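Local coordinates for Alp7A (Bacillus subtilis, PDB 5EC0), which binds adenine nucleotide as an actin-like protein of the bacterial cytoskeleton and probably takes part in plasmid segregation, at residues L129-L134 and D219-P224; L133-D138 and K231-F236; K145-K150 and A175-E180. All coordinates share one frame; numbering follows the deposited sequence.

Contact 1: residues L129-L134 and D219-P224; sequences LPIWLL and DLVLLP
Ile131 and Asp219 mark the closest backbone approach of 129-134 and 219-224, with their CA atoms 6.7 Å apart, where the start of helix 131-134 comes up to strand 218-223. Pro130 is the N-cap residue; lacking an amide hydrogen costs nothing at a helix start, and its carbonyl O still accepts from Leu134 N at 3.1 Å. Ile131 points at the strand from this first turn. Ile131 CG1 lies beside the backbone N and anti to the carbonyl carbon (chi1 -67°), and the extended second torsion (170°) carries Ile131 CD1 out as the touching atom, 3.8 Å from Val221 CG2 and 4.0 Å from Asp219 CB. A branched aliphatic residue suits a place where both neighbours offer carbon. In the actin-like fold this is consistent with the floor of the nucleotide cleft: the helix follows strand 119-129 of one sheet, while strand 218-223 forms a hairpin in the other with strand 207-213, the two joined by a turn that carries the ADP-binding Gly215 and Gly216. The Ile131 and Asp219 side chains run antiparallel alongside each other, so that Asp219 OD1 comes 4.1 Å from Ile131 CB. Ser238 OG holds OD1 and Thr217 OG1 holds OD2; the Asp219 side chain lies about 6 Å from the magnesium ion. One Trp132 ring face is overlaid near its rim by Pro130 CG, 3.4 Å above the plane.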
ATOM      1  N   LEU A 129      -6.578  -5.303  -6.103  1.00 26.31           N
ATOM      2  CA  LEU A 129      -5.564  -6.160  -6.730  1.00 26.67           C
ATOM      3  C   LEU A 129      -4.630  -5.362  -7.644  1.00 28.13           C
ATOM      4  O   LEU A 129      -5.070  -4.440  -8.329  1.00 37.97           O
ATOM      5  CB  LEU A 129      -6.219  -7.275  -7.544  1.00 24.67           C
ATOM      6  CG  LEU A 129      -6.828  -8.438  -6.764  1.00 29.58           C
ATOM      7  CD1 LEU A 129      -7.361  -9.459  -7.745  1.00 23.94           C
ATOM      8  CD2 LEU A 129      -5.783  -9.048  -5.843  1.00 24.85           C
ATOM      9  N   PRO A 130      -3.348  -5.733  -7.673  1.00 25.44           N
ATOM     10  CA  PRO A 130      -2.371  -5.078  -8.562  1.00 29.89           C
ATOM     11  C   PRO A 130      -2.630  -5.380 -10.042  1.00 27.96           C
ATOM     12  O   PRO A 130      -3.100  -6.464 -10.392  1.00 28.48           O
ATOM     13  CB  PRO A 130      -1.021  -5.660  -8.109  1.00 25.59           C
ATOM     14  CG  PRO A 130      -1.357  -7.017  -7.508  1.00 24.25           C
ATOM     15  CD  PRO A 130      -2.759  -6.851  -6.903  1.00 26.98           C
ATOM     16  N   ILE A 131      -2.311  -4.418 -10.900  1.00 26.44           N
ATOM     17  CA  ILE A 131      -2.559  -4.555 -12.328  1.00 22.60           C
ATOM     18  C   ILE A 131      -1.773  -5.712 -12.931  1.00 26.50           C
ATOM     19  O   ILE A 131      -2.266  -6.401 -13.835  1.00 33.03           O
ATOM     20  CB  ILE A 131      -2.259  -3.221 -13.063  1.00 29.37           C
ATOM     21  CG1 ILE A 131      -3.284  -2.173 -12.632  1.00 20.97           C
ATOM     22  CG2 ILE A 131      -2.300  -3.381 -14.595  1.00 29.37           C
ATOM     23  CD1 ILE A 131      -2.960  -0.779 -13.085  1.00 22.51           C
ATOM     24  N   TRP A 132      -0.574  -5.971 -12.421  1.00 23.85           N
ATOM     25  CA  TRP A 132       0.239  -7.023 -13.013  1.00 27.81           C
ATOM     26  C   TRP A 132      -0.449  -8.373 -12.798  1.00 30.60           C
ATOM     27  O   TRP A 132      -0.323  -9.282 -13.614  1.00 37.64           O
ATOM     28  CB  TRP A 132       1.662  -7.038 -12.433  1.00 32.38           C
ATOM     29  CG  TRP A 132       1.757  -7.442 -10.973  1.00 41.09           C
ATOM     30  CD1 TRP A 132       1.913  -6.605  -9.900  1.00 41.76           C
ATOM     31  CD2 TRP A 132       1.720  -8.778 -10.434  1.00 37.11           C
ATOM     32  NE1 TRP A 132       1.978  -7.334  -8.738  1.00 42.24           N
ATOM     33  CE2 TRP A 132       1.857  -8.659  -9.034  1.00 41.88           C
ATOM     34  CE3 TRP A 132       1.588 -10.051 -11.005  1.00 42.84           C
ATOM     35  CZ2 TRP A 132       1.859  -9.777  -8.191  1.00 44.72           C
ATOM     36  CZ3 TRP A 132       1.581 -11.161 -10.161  1.00 43.51           C
ATOM     37  CH2 TRP A 132       1.720 -11.014  -8.769  1.00 45.38           C
ATOM     38  N   LEU A 133      -1.176  -8.505 -11.693  1.00 28.82           N
ATOM     39  CA  LEU A 133      -1.930  -9.727 -11.452  1.00 34.59           C
ATOM     40  C   LEU A 133      -3.227  -9.784 -12.289  1.00 32.40           C
ATOM     41  O   LEU A 133      -3.537 -10.808 -12.866  1.00 29.74           O
ATOM     42  CB  LEU A 133      -2.240  -9.863  -9.961  1.00 32.08           C
ATOM     43  CG  LEU A 133      -2.879 -11.182  -9.540  1.00 34.49           C
ATOM     44  CD1 LEU A 133      -2.146 -12.368 -10.176  1.00 38.35           C
ATOM     45  CD2 LEU A 133      -2.845 -11.304  -8.049  1.00 29.62           C
ATOM     46  N   LEU A 134      -3.975  -8.684 -12.358  1.00 33.73           N
ATOM     47  CA  LEU A 134      -5.219  -8.655 -13.138  1.00 29.98           C
ATOM     48  C   LEU A 134      -5.019  -8.894 -14.640  1.00 33.74           C
ATOM     49  O   LEU A 134      -5.817  -9.579 -15.279  1.00 29.33           O
ATOM     50  CB  LEU A 134      -5.941  -7.323 -12.922  1.00 29.51           C
ATOM     51  CG  LEU A 134      -6.500  -7.180 -11.496  1.00 33.88           C
ATOM     52  CD1 LEU A 134      -6.829  -5.739 -11.138  1.00 21.55           C
ATOM     53  CD2 LEU A 134      -7.731  -8.069 -11.279  1.00 28.95           C
ATOM     54  N   ASP A 219       3.021   0.844 -12.054  1.00 30.91           N
ATOM     55  CA  ASP A 219       1.744   0.610 -12.729  1.00 36.95           C
ATOM     56  C   ASP A 219       1.134   1.909 -13.244  1.00 37.14           C
ATOM     57  O   ASP A 219       1.054   2.906 -12.519  1.00 38.59           O
ATOM     58  CB  ASP A 219       0.765  -0.093 -11.789  1.00 39.84           C
ATOM     59  CG  ASP A 219       1.404  -1.260 -11.046  1.00 45.67           C
ATOM     60  OD1 ASP A 219       1.446  -2.371 -11.606  1.00 51.78           O
ATOM     61  OD2 ASP A 219       1.872  -1.059  -9.906  1.00 45.44           O
ATOM     62  N   LEU A 220       0.704   1.896 -14.498  1.00 27.94           N
ATOM     63  CA  LEU A 220       0.182   3.104 -15.117  1.00 29.87           C
ATOM     64  C   LEU A 220      -1.236   2.905 -15.627  1.00 30.45           C
ATOM     65  O   LEU A 220      -1.560   1.864 -16.216  1.00 27.85           O
ATOM     66  CB  LEU A 220       1.097   3.553 -16.259  1.00 34.04           C
ATOM     67  CG  LEU A 220       2.553   3.843 -15.870  1.00 40.21           C
ATOM     68  CD1 LEU A 220       3.435   2.642 -16.133  1.00 48.30           C
ATOM     69  CD2 LEU A 220       3.073   5.046 -16.629  1.00 45.40           C
ATOM     70  N   VAL A 221      -2.080   3.904 -15.383  1.00 25.06           N
ATOM     71  CA  VAL A 221      -3.459   3.888 -15.859  1.00 28.97           C
ATOM     72  C   VAL A 221      -3.761   5.135 -16.694  1.00 31.15           C
ATOM     73  O   VAL A 221      -3.438   6.249 -16.287  1.00 28.58           O
ATOM     74  CB  VAL A 221      -4.451   3.825 -14.699  1.00 31.25           C
ATOM     75  CG1 VAL A 221      -5.816   3.391 -15.211  1.00 23.78           C
ATOM     76  CG2 VAL A 221      -3.951   2.867 -13.639  1.00 40.39           C
ATOM     77  N   LEU A 222      -4.374   4.959 -17.860  1.00 34.67           N
ATOM     78  CA  LEU A 222      -4.729   6.117 -18.687  1.00 30.28           C
ATOM     79  C   LEU A 222      -6.177   6.533 -18.400  1.00 27.81           C
ATOM     80  O   LEU A 222      -7.117   5.800 -18.714  1.00 32.32           O
ATOM     81  CB  LEU A 222      -4.515   5.811 -20.173  1.00 30.99           C
ATOM     82  CG  LEU A 222      -4.741   6.945 -21.188  1.00 27.80           C
ATOM     83  CD1 LEU A 222      -3.845   8.121 -20.851  1.00 26.82           C
ATOM     84  CD2 LEU A 222      -4.474   6.465 -22.622  1.00 28.42           C
ATOM     85  N   LEU A 223      -6.346   7.692 -17.762  1.00 23.13           N
ATOM     86  CA  LEU A 223      -7.674   8.206 -17.428  1.00 25.28           C
ATOM     87  C   LEU A 223      -8.097   9.314 -18.382  1.00 32.02           C
ATOM     88  O   LEU A 223      -7.449  10.361 -18.449  1.00 31.98           O
ATOM     89  CB  LEU A 223      -7.720   8.733 -15.990  1.00 21.79           C
ATOM     90  CG  LEU A 223      -7.185   7.806 -14.888  1.00 29.07           C
ATOM     91  CD1 LEU A 223      -7.279   8.472 -13.533  1.00 28.88           C
ATOM     92  CD2 LEU A 223      -7.910   6.483 -14.864  1.00 24.40           C
ATOM     93  N   PRO A 224      -9.199   9.094 -19.109  1.00 37.44           N
ATOM     94  CA  PRO A 224      -9.753  10.118 -19.996  1.00 34.15           C
ATOM     95  C   PRO A 224     -10.144  11.366 -19.211  1.00 40.22           C
ATOM     96  O   PRO A 224     -10.475  11.258 -18.027  1.00 35.14           O
ATOM     97  CB  PRO A 224     -10.989   9.435 -20.605  1.00 35.41           C
ATOM     98  CG  PRO A 224     -10.755   7.971 -20.422  1.00 40.14           C
ATOM     99  CD  PRO A 224      -9.990   7.853 -19.131  1.00 40.77           C
TER

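Contact 2: residues L133-D138 and K231-F236; sequences LLKKLD and KSRDSF
Arg233 and Lys135 reach past each other, each giving its charged end to backbone carbonyls of the other segment. The contact ties the type I beta turn Leu134-Leu137, which continues the chain from helix 131-134, to the 3-10 segment 233-235 that leads into edge strand 236-239 of the second sheet of the actin-like fold. The long, multiply donating arginine suits a turn whose carbonyls of Lys135 and Leu137 converge on one side-chain end: Arg233 NH2 makes a weak bond to Lys135 O (2.7 Å, 124° at the hydrogen) and meets Leu137 O near the guanidinium plane, at a separation so short that its exact length is doubtful. In return, Lys135 NZ bonds Arg233 O at 2.9 Å, 46° out of the carbonyl plane, and Phe236 O at 3.0 Å. The lysine chain is bent at its second and third torsions, and its CD lies over one guanidinium face. These carbonyls probably ease the proximity of two like charges, Lys135 NZ standing 4.4 Å from Arg233 NE. Farther out, Phe140 of helix 140-149 touches Arg233 and meets the Phe236 ring edge-to-face. The 3-10 turn fixes the acceptor itself: Phe236 N reaches Arg233 O at 3.3 Å, from the face opposite Lys135 NZ.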
ATOM      1  N   LEU A 133      -1.176  -8.505 -11.693  1.00 28.82           N
ATOM      2  CA  LEU A 133      -1.930  -9.727 -11.452  1.00 34.59           C
ATOM      3  C   LEU A 133      -3.227  -9.784 -12.289  1.00 32.40           C
ATOM      4  O   LEU A 133      -3.537 -10.808 -12.866  1.00 29.74           O
ATOM      5  CB  LEU A 133      -2.240  -9.863  -9.961  1.00 32.08           C
ATOM      6  CG  LEU A 133      -2.879 -11.182  -9.540  1.00 34.49           C
ATOM      7  CD1 LEU A 133      -2.146 -12.368 -10.176  1.00 38.35           C
ATOM      8  CD2 LEU A 133      -2.845 -11.304  -8.049  1.00 29.62           C
ATOM      9  N   LEU A 134      -3.975  -8.684 -12.358  1.00 33.73           N
ATOM     10  CA  LEU A 134      -5.219  -8.655 -13.138  1.00 29.98           C
ATOM     11  C   LEU A 134      -5.019  -8.894 -14.640  1.00 33.74           C
ATOM     12  O   LEU A 134      -5.817  -9.579 -15.279  1.00 29.33           O
ATOM     13  CB  LEU A 134      -5.941  -7.323 -12.922  1.00 29.51           C
ATOM     14  CG  LEU A 134      -6.500  -7.180 -11.496  1.00 33.88           C
ATOM     15  CD1 LEU A 134      -6.829  -5.739 -11.138  1.00 21.55           C
ATOM     16  CD2 LEU A 134      -7.731  -8.069 -11.279  1.00 28.95           C
ATOM     17  N   LYS A 135      -3.955  -8.335 -15.201  1.00 40.20           N
ATOM     18  CA  LYS A 135      -3.710  -8.414 -16.644  1.00 33.99           C
ATOM     19  C   LYS A 135      -3.428  -9.826 -17.146  1.00 33.39           C
ATOM     20  O   LYS A 135      -3.489 -10.081 -18.334  1.00 37.08           O
ATOM     21  CB  LYS A 135      -2.542  -7.508 -17.031  1.00 28.54           C
ATOM     22  CG  LYS A 135      -2.864  -6.044 -16.975  1.00 26.45           C
ATOM     23  CD  LYS A 135      -3.561  -5.571 -18.229  1.00 37.12           C
ATOM     24  CE  LYS A 135      -2.567  -5.290 -19.339  1.00 44.71           C
ATOM     25  NZ  LYS A 135      -3.218  -4.505 -20.431  1.00 45.77           N
ATOM     26  N   LYS A 136      -3.114 -10.743 -16.240  1.00 39.21           N
ATOM     27  CA  LYS A 136      -2.887 -12.128 -16.621  1.00 40.20           C
ATOM     28  C   LYS A 136      -4.178 -12.831 -17.039  1.00 38.15           C
ATOM     29  O   LYS A 136      -4.133 -13.860 -17.689  1.00 38.59           O
ATOM     30  CB  LYS A 136      -2.223 -12.884 -15.475  1.00 47.57           C
ATOM     31  CG  LYS A 136      -0.777 -12.484 -15.264  1.00 52.00           C
ATOM     32  CD  LYS A 136      -0.227 -13.065 -13.980  1.00 56.59           C
ATOM     33  CE  LYS A 136       1.204 -13.532 -14.186  1.00 62.12           C
ATOM     34  NZ  LYS A 136       1.988 -12.548 -14.986  1.00 55.73           N
ATOM     35  N   LEU A 137      -5.325 -12.259 -16.673  1.00 41.66           N
ATOM     36  CA  LEU A 137      -6.613 -12.878 -16.954  1.00 36.91           C
ATOM     37  C   LEU A 137      -7.375 -12.065 -17.994  1.00 35.84           C
ATOM     38  O   LEU A 137      -7.176 -10.864 -18.082  1.00 30.70           O
ATOM     39  CB  LEU A 137      -7.423 -13.007 -15.661  1.00 37.86           C
ATOM     40  CG  LEU A 137      -8.489 -14.105 -15.591  1.00 51.27           C
ATOM     41  CD1 LEU A 137      -7.845 -15.481 -15.657  1.00 51.28           C
ATOM     42  CD2 LEU A 137      -9.362 -13.975 -14.335  1.00 53.93           C
ATOM     43  N   ASP A 138      -8.245 -12.705 -18.777  1.00 31.99           N
ATOM     44  CA  ASP A 138      -9.070 -11.985 -19.760  1.00 34.66           C
ATOM     45  C   ASP A 138     -10.155 -11.092 -19.116  1.00 37.62           C
ATOM     46  O   ASP A 138     -10.601 -10.129 -19.742  1.00 40.91           O
ATOM     47  CB  ASP A 138      -9.734 -12.969 -20.743  1.00 34.47           C
ATOM     48  CG  ASP A 138     -10.731 -13.892 -20.063  1.00 38.05           C
ATOM     49  OD1 ASP A 138     -10.672 -14.034 -18.817  1.00 33.31           O
ATOM     50  OD2 ASP A 138     -11.570 -14.478 -20.766  1.00 36.16           O
ATOM     51  N   LYS A 231     -10.853   3.463 -20.538  1.00 42.04           N
ATOM     52  CA  LYS A 231     -11.738   3.046 -21.631  1.00 45.99           C
ATOM     53  C   LYS A 231     -11.700   1.537 -21.862  1.00 49.72           C
ATOM     54  O   LYS A 231     -12.732   0.916 -22.122  1.00 54.35           O
ATOM     55  CB  LYS A 231     -11.375   3.778 -22.926  1.00 44.04           C
ATOM     56  CG  LYS A 231     -11.620   5.284 -22.901  1.00 47.15           C
ATOM     57  CD  LYS A 231     -13.077   5.621 -23.209  1.00 50.85           C
ATOM     58  CE  LYS A 231     -13.335   7.139 -23.242  1.00 46.82           C
ATOM     59  NZ  LYS A 231     -12.857   7.830 -24.491  1.00 43.14           N
ATOM     60  N   SER A 232     -10.510   0.952 -21.785  1.00 48.32           N
ATOM     61  CA  SER A 232     -10.362  -0.489 -21.976  1.00 39.72           C
ATOM     62  C   SER A 232      -9.158  -1.070 -21.234  1.00 45.35           C
ATOM     63  O   SER A 232      -8.411  -0.370 -20.550  1.00 46.00           O
ATOM     64  CB  SER A 232     -10.225  -0.821 -23.457  1.00 42.40           C
ATOM     65  OG  SER A 232      -8.949  -0.432 -23.939  1.00 44.36           O
ATOM     66  N   ARG A 233      -8.972  -2.365 -21.417  1.00 44.26           N
ATOM     67  CA  ARG A 233      -7.877  -3.107 -20.826  1.00 45.33           C
ATOM     68  C   ARG A 233      -6.496  -2.562 -21.203  1.00 48.18           C
ATOM     69  O   ARG A 233      -5.533  -2.683 -20.434  1.00 37.93           O
ATOM     70  CB  ARG A 233      -8.004  -4.568 -21.243  1.00 41.77           C
ATOM     71  CG  ARG A 233      -6.781  -5.376 -21.008  1.00 47.00           C
ATOM     72  CD  ARG A 233      -6.921  -6.716 -21.655  1.00 54.13           C
ATOM     73  NE  ARG A 233      -6.179  -7.726 -20.918  1.00 52.42           N
ATOM     74  CZ  ARG A 233      -6.696  -8.437 -19.928  1.00 50.69           C
ATOM     75  NH1 ARG A 233      -7.961  -8.249 -19.562  1.00 48.44           N
ATOM     76  NH2 ARG A 233      -5.947  -9.338 -19.315  1.00 56.85           N
ATOM     77  N   ASP A 234      -6.406  -1.944 -22.376  1.00 48.60           N
ATOM     78  CA  ASP A 234      -5.142  -1.382 -22.849  1.00 47.71           C
ATOM     79  C   ASP A 234      -4.715  -0.154 -22.052  1.00 45.68           C
ATOM     80  O   ASP A 234      -3.567   0.290 -22.159  1.00 41.31           O
ATOM     81  CB  ASP A 234      -5.240  -1.014 -24.331  1.00 56.48           C
ATOM     82  CG  ASP A 234      -5.267  -2.229 -25.231  1.00 64.17           C
ATOM     83  OD1 ASP A 234      -4.390  -3.110 -25.063  1.00 64.09           O
ATOM     84  OD2 ASP A 234      -6.161  -2.294 -26.105  1.00 65.93           O
ATOM     85  N   SER A 235      -5.637   0.389 -21.257  1.00 36.55           N
ATOM     86  CA  SER A 235      -5.361   1.589 -20.471  1.00 42.57           C
ATOM     87  C   SER A 235      -4.698   1.268 -19.134  1.00 41.47           C
ATOM     88  O   SER A 235      -4.425   2.172 -18.341  1.00 31.28           O
ATOM     89  CB  SER A 235      -6.650   2.375 -20.224  1.00 42.20           C
ATOM     90  OG  SER A 235      -7.308   2.674 -21.445  1.00 37.99           O
ATOM     91  N   PHE A 236      -4.454  -0.022 -18.899  1.00 33.36           N
ATOM     92  CA  PHE A 236      -3.841  -0.512 -17.665  1.00 33.89           C
ATOM     93  C   PHE A 236      -2.521  -1.182 -17.989  1.00 35.40           C
ATOM     94  O   PHE A 236      -2.512  -2.191 -18.693  1.00 43.29           O
ATOM     95  CB  PHE A 236      -4.723  -1.553 -16.949  1.00 32.40           C
ATOM     96  CG  PHE A 236      -6.072  -1.061 -16.502  1.00 31.76           C
ATOM     97  CD1 PHE A 236      -7.159  -1.075 -17.373  1.00 36.30           C
ATOM     98  CD2 PHE A 236      -6.280  -0.683 -15.182  1.00 30.32           C
ATOM     99  CE1 PHE A 236      -8.413  -0.666 -16.950  1.00 32.57           C
ATOM    100  CE2 PHE A 236      -7.528  -0.266 -14.742  1.00 30.02           C
ATOM    101  CZ  PHE A 236      -8.602  -0.258 -15.630  1.00 31.12           C
TER

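Contact 3: residues K145-K150 and A175-E180; sequences KRMASK and AACRIE
Ala148 and Ala176 bring helix 140-149 close against strand 166-179, their CA atoms just 5.0 Å apart. The axes of 145-149 and 175-179 approach to 6.6 Å and run at 138°, nearer antiparallel than perpendicular. Such closeness suits alanine, whose side chain ends at CB. Ala148 CB points at the strand and settles on its backbone, 3.9 Å from Ala176 CA, while Ala175 CB answers from the strand by resting 3.6 Å from Ala148 O. Ala176 turns its own methyl away, so the helix meets main chain at that position.

One residue back along the helix and one on along the strand from Ala148 and Ala176, Met147 and Cys177 make a second apolar pair. Both have their gamma atom anti to the backbone N, Met147 CG at chi1 -177°. Cys177 SG thereby lies against the root of the methionine, 3.6 Å from Met147 CG and 3.7 Å from Met147 CB. A bend at chi2 (58°) then swings Met147 SD off the line of the chain, and the end of the side chain leads away from the strand. Cys177 is short enough to sit close beside the helix and presents a polarisable sulfur to the methionine; Leu129 of the adjoining strand touches both residues, and Gln144 NE2, from the preceding turn of the helix, bonds Cys177 O.

Pointing away from the strand, Ser149 OG folds back onto its own helix and bonds Lys145 O at 2.9 Å; Ser149 N reaches the same carbonyl from the opposite face of its plane. The helix follows strand 119-129 and packs on the sheet in which that strand runs parallel to 166-179, with strand 153-159 intervening in the chain; this is consistent with the ribonuclease H-like core of actin-family ATPases.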
ATOM      1  N   LYS A 145     -13.662 -10.535  -7.819  1.00 25.06           N
ATOM      2  CA  LYS A 145     -14.687 -11.263  -7.067  1.00 33.95           C
ATOM      3  C   LYS A 145     -14.101 -12.396  -6.196  1.00 31.74           C
ATOM      4  O   LYS A 145     -14.499 -12.566  -5.047  1.00 29.00           O
ATOM      5  CB  LYS A 145     -15.756 -11.843  -8.017  1.00 34.42           C
ATOM      6  CG  LYS A 145     -16.829 -10.838  -8.444  1.00 43.80           C
ATOM      7  CD  LYS A 145     -18.029 -11.537  -9.061  1.00 51.30           C
ATOM      8  CE  LYS A 145     -18.279 -11.090 -10.497  1.00 56.92           C
ATOM      9  NZ  LYS A 145     -19.399 -11.853 -11.142  1.00 61.40           N
ATOM     10  N   ARG A 146     -13.174 -13.175  -6.743  1.00 27.09           N
ATOM     11  CA  ARG A 146     -12.536 -14.219  -5.951  1.00 33.43           C
ATOM     12  C   ARG A 146     -11.719 -13.600  -4.810  1.00 32.73           C
ATOM     13  O   ARG A 146     -11.689 -14.131  -3.696  1.00 36.47           O
ATOM     14  CB  ARG A 146     -11.660 -15.126  -6.828  1.00 38.32           C
ATOM     15  CG  ARG A 146     -12.461 -16.024  -7.790  1.00 43.95           C
ATOM     16  CD  ARG A 146     -11.600 -17.096  -8.479  1.00 43.04           C
ATOM     17  NE  ARG A 146     -10.755 -16.531  -9.530  1.00 48.66           N
ATOM     18  CZ  ARG A 146     -11.138 -16.371 -10.796  1.00 44.51           C
ATOM     19  NH1 ARG A 146     -12.360 -16.731 -11.185  1.00 36.30           N
ATOM     20  NH2 ARG A 146     -10.296 -15.841 -11.671  1.00 43.53           N
ATOM     21  N   MET A 147     -11.068 -12.472  -5.070  1.00 27.14           N
ATOM     22  CA  MET A 147     -10.284 -11.827  -4.007  1.00 29.75           C
ATOM     23  C   MET A 147     -11.197 -11.412  -2.854  1.00 32.81           C
ATOM     24  O   MET A 147     -10.906 -11.697  -1.685  1.00 34.24           O
ATOM     25  CB  MET A 147      -9.520 -10.613  -4.531  1.00 24.37           C
ATOM     26  CG  MET A 147      -8.618  -9.949  -3.477  1.00 25.43           C
ATOM     27  SD  MET A 147      -7.388 -11.083  -2.777  1.00 32.57           S
ATOM     28  CE  MET A 147      -6.323  -9.893  -1.929  1.00 37.32           C
ATOM     29  N   ALA A 148     -12.314 -10.769  -3.197  1.00 27.74           N
ATOM     30  CA  ALA A 148     -13.305 -10.341  -2.208  1.00 30.83           C
ATOM     31  C   ALA A 148     -13.878 -11.528  -1.432  1.00 32.60           C
ATOM     32  O   ALA A 148     -14.100 -11.449  -0.227  1.00 32.02           O
ATOM     33  CB  ALA A 148     -14.446  -9.552  -2.892  1.00 34.03           C
ATOM     34  N   SER A 149     -14.128 -12.630  -2.128  1.00 30.46           N
ATOM     35  CA  SER A 149     -14.684 -13.819  -1.487  1.00 33.20           C
ATOM     36  C   SER A 149     -13.766 -14.417  -0.432  1.00 32.01           C
ATOM     37  O   SER A 149     -14.216 -15.116   0.474  1.00 33.48           O
ATOM     38  CB  SER A 149     -14.998 -14.877  -2.544  1.00 40.24           C
ATOM     39  OG  SER A 149     -15.991 -14.396  -3.425  1.00 45.35           O
ATOM     40  N   LYS A 150     -12.474 -14.148  -0.563  1.00 35.05           N
ATOM     41  CA  LYS A 150     -11.485 -14.666   0.364  1.00 41.34           C
ATOM     42  C   LYS A 150     -11.705 -14.096   1.761  1.00 41.00           C
ATOM     43  O   LYS A 150     -11.297 -14.681   2.760  1.00 49.35           O
ATOM     44  CB  LYS A 150     -10.075 -14.331  -0.123  1.00 45.83           C
ATOM     45  CG  LYS A 150      -9.112 -15.491  -0.089  1.00 50.61           C
ATOM     46  CD  LYS A 150      -7.686 -15.007  -0.249  1.00 60.35           C
ATOM     47  CE  LYS A 150      -6.694 -16.023   0.308  1.00 64.39           C
ATOM     48  NZ  LYS A 150      -5.377 -15.369   0.500  1.00 67.46           N
ATOM     49  N   ALA A 175     -18.018  -7.560   1.254  1.00 40.15           N
ATOM     50  CA  ALA A 175     -16.644  -7.340   0.824  1.00 32.39           C
ATOM     51  C   ALA A 175     -16.560  -6.966  -0.662  1.00 30.70           C
ATOM     52  O   ALA A 175     -17.379  -7.400  -1.454  1.00 32.48           O
ATOM     53  CB  ALA A 175     -15.799  -8.583   1.113  1.00 30.03           C
ATOM     54  N   ALA A 176     -15.579  -6.143  -1.026  1.00 32.06           N
ATOM     55  CA  ALA A 176     -15.360  -5.792  -2.426  1.00 31.60           C
ATOM     56  C   ALA A 176     -13.864  -5.617  -2.719  1.00 27.92           C
ATOM     57  O   ALA A 176     -13.059  -5.330  -1.827  1.00 31.27           O
ATOM     58  CB  ALA A 176     -16.140  -4.525  -2.799  1.00 19.87           C
ATOM     59  N   CYS A 177     -13.497  -5.813  -3.978  1.00 24.19           N
ATOM     60  CA  CYS A 177     -12.104  -5.699  -4.398  1.00 24.22           C
ATOM     61  C   CYS A 177     -12.008  -4.776  -5.617  1.00 31.85           C
ATOM     62  O   CYS A 177     -12.647  -5.038  -6.631  1.00 26.97           O
ATOM     63  CB  CYS A 177     -11.527  -7.066  -4.724  1.00 19.15           C
ATOM     64  SG  CYS A 177      -9.807  -6.982  -5.199  1.00 24.92           S
ATOM     65  N   ARG A 178     -11.232  -3.697  -5.491  1.00 27.30           N
ATOM     66  CA  ARG A 178     -11.065  -2.711  -6.553  1.00 24.10           C
ATOM     67  C   ARG A 178      -9.761  -2.954  -7.319  1.00 24.56           C
ATOM     68  O   ARG A 178      -9.098  -3.960  -7.109  1.00 24.75           O
ATOM     69  CB  ARG A 178     -11.071  -1.290  -5.973  1.00 26.89           C
ATOM     70  CG  ARG A 178     -12.239  -0.992  -5.059  1.00 24.59           C
ATOM     71  CD  ARG A 178     -13.622  -1.252  -5.707  1.00 21.42           C
ATOM     72  NE  ARG A 178     -14.649  -0.960  -4.714  1.00 27.79           N
ATOM     73  CZ  ARG A 178     -15.920  -0.681  -4.975  1.00 30.85           C
ATOM     74  NH1 ARG A 178     -16.359  -0.667  -6.222  1.00 29.48           N
ATOM     75  NH2 ARG A 178     -16.750  -0.416  -3.977  1.00 27.15           N
ATOM     76  N   ILE A 179      -9.405  -2.036  -8.207  1.00 24.99           N
ATOM     77  CA  ILE A 179      -8.170  -2.149  -8.979  1.00 24.49           C
ATOM     78  C   ILE A 179      -7.151  -1.150  -8.468  1.00 27.69           C
ATOM     79  O   ILE A 179      -7.401   0.068  -8.528  1.00 28.60           O
ATOM     80  CB  ILE A 179      -8.397  -1.888 -10.502  1.00 25.28           C
ATOM     81  CG1 ILE A 179      -9.488  -2.803 -11.048  1.00 27.75           C
ATOM     82  CG2 ILE A 179      -7.094  -2.090 -11.293  1.00 24.71           C
ATOM     83  CD1 ILE A 179     -10.084  -2.314 -12.372  1.00 27.68           C
ATOM     84  N   GLU A 180      -6.024  -1.654  -7.964  1.00 25.13           N
ATOM     85  CA  GLU A 180      -4.897  -0.794  -7.571  1.00 30.05           C
ATOM     86  C   GLU A 180      -4.531   0.207  -8.670  1.00 26.01           C
ATOM     87  O   GLU A 180      -4.687  -0.088  -9.859  1.00 30.56           O
ATOM     88  CB  GLU A 180      -3.652  -1.625  -7.232  1.00 28.01           C
ATOM     89  CG  GLU A 180      -3.502  -1.962  -5.773  1.00 40.11           C
ATOM     90  CD  GLU A 180      -2.237  -2.757  -5.476  1.00 38.08           C
ATOM     91  OE1 GLU A 180      -1.140  -2.335  -5.894  1.00 36.18           O
ATOM     92  OE2 GLU A 180      -2.351  -3.814  -4.825  1.00 45.36           O
TER

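How the contacts relate
Contacts 1 and 2 share Leu133 and Leu134 and lie with centres 7 Å apart, forming one continuous junction between the two sheets: Leu222 N probably bonds Ser235 O at 2.8 Å, and Ile131 CG2 packs on Phe236 CB. Contact 3 is nested in the chain loop that each of them closes, with its centre 15 Å from contact 1 and 16 Å from contact 2. Strand pairing joins it to contact 1 through Leu129 O and Glu180 N, 3.0 Å apart, while Ile179 touches Leu134 and Phe236. Distance from the nucleotide grows outward: side chains come within about 7 Å of ADP at Asp219 but about 13 Å at Met147, and contact 2 lies away from the pocket.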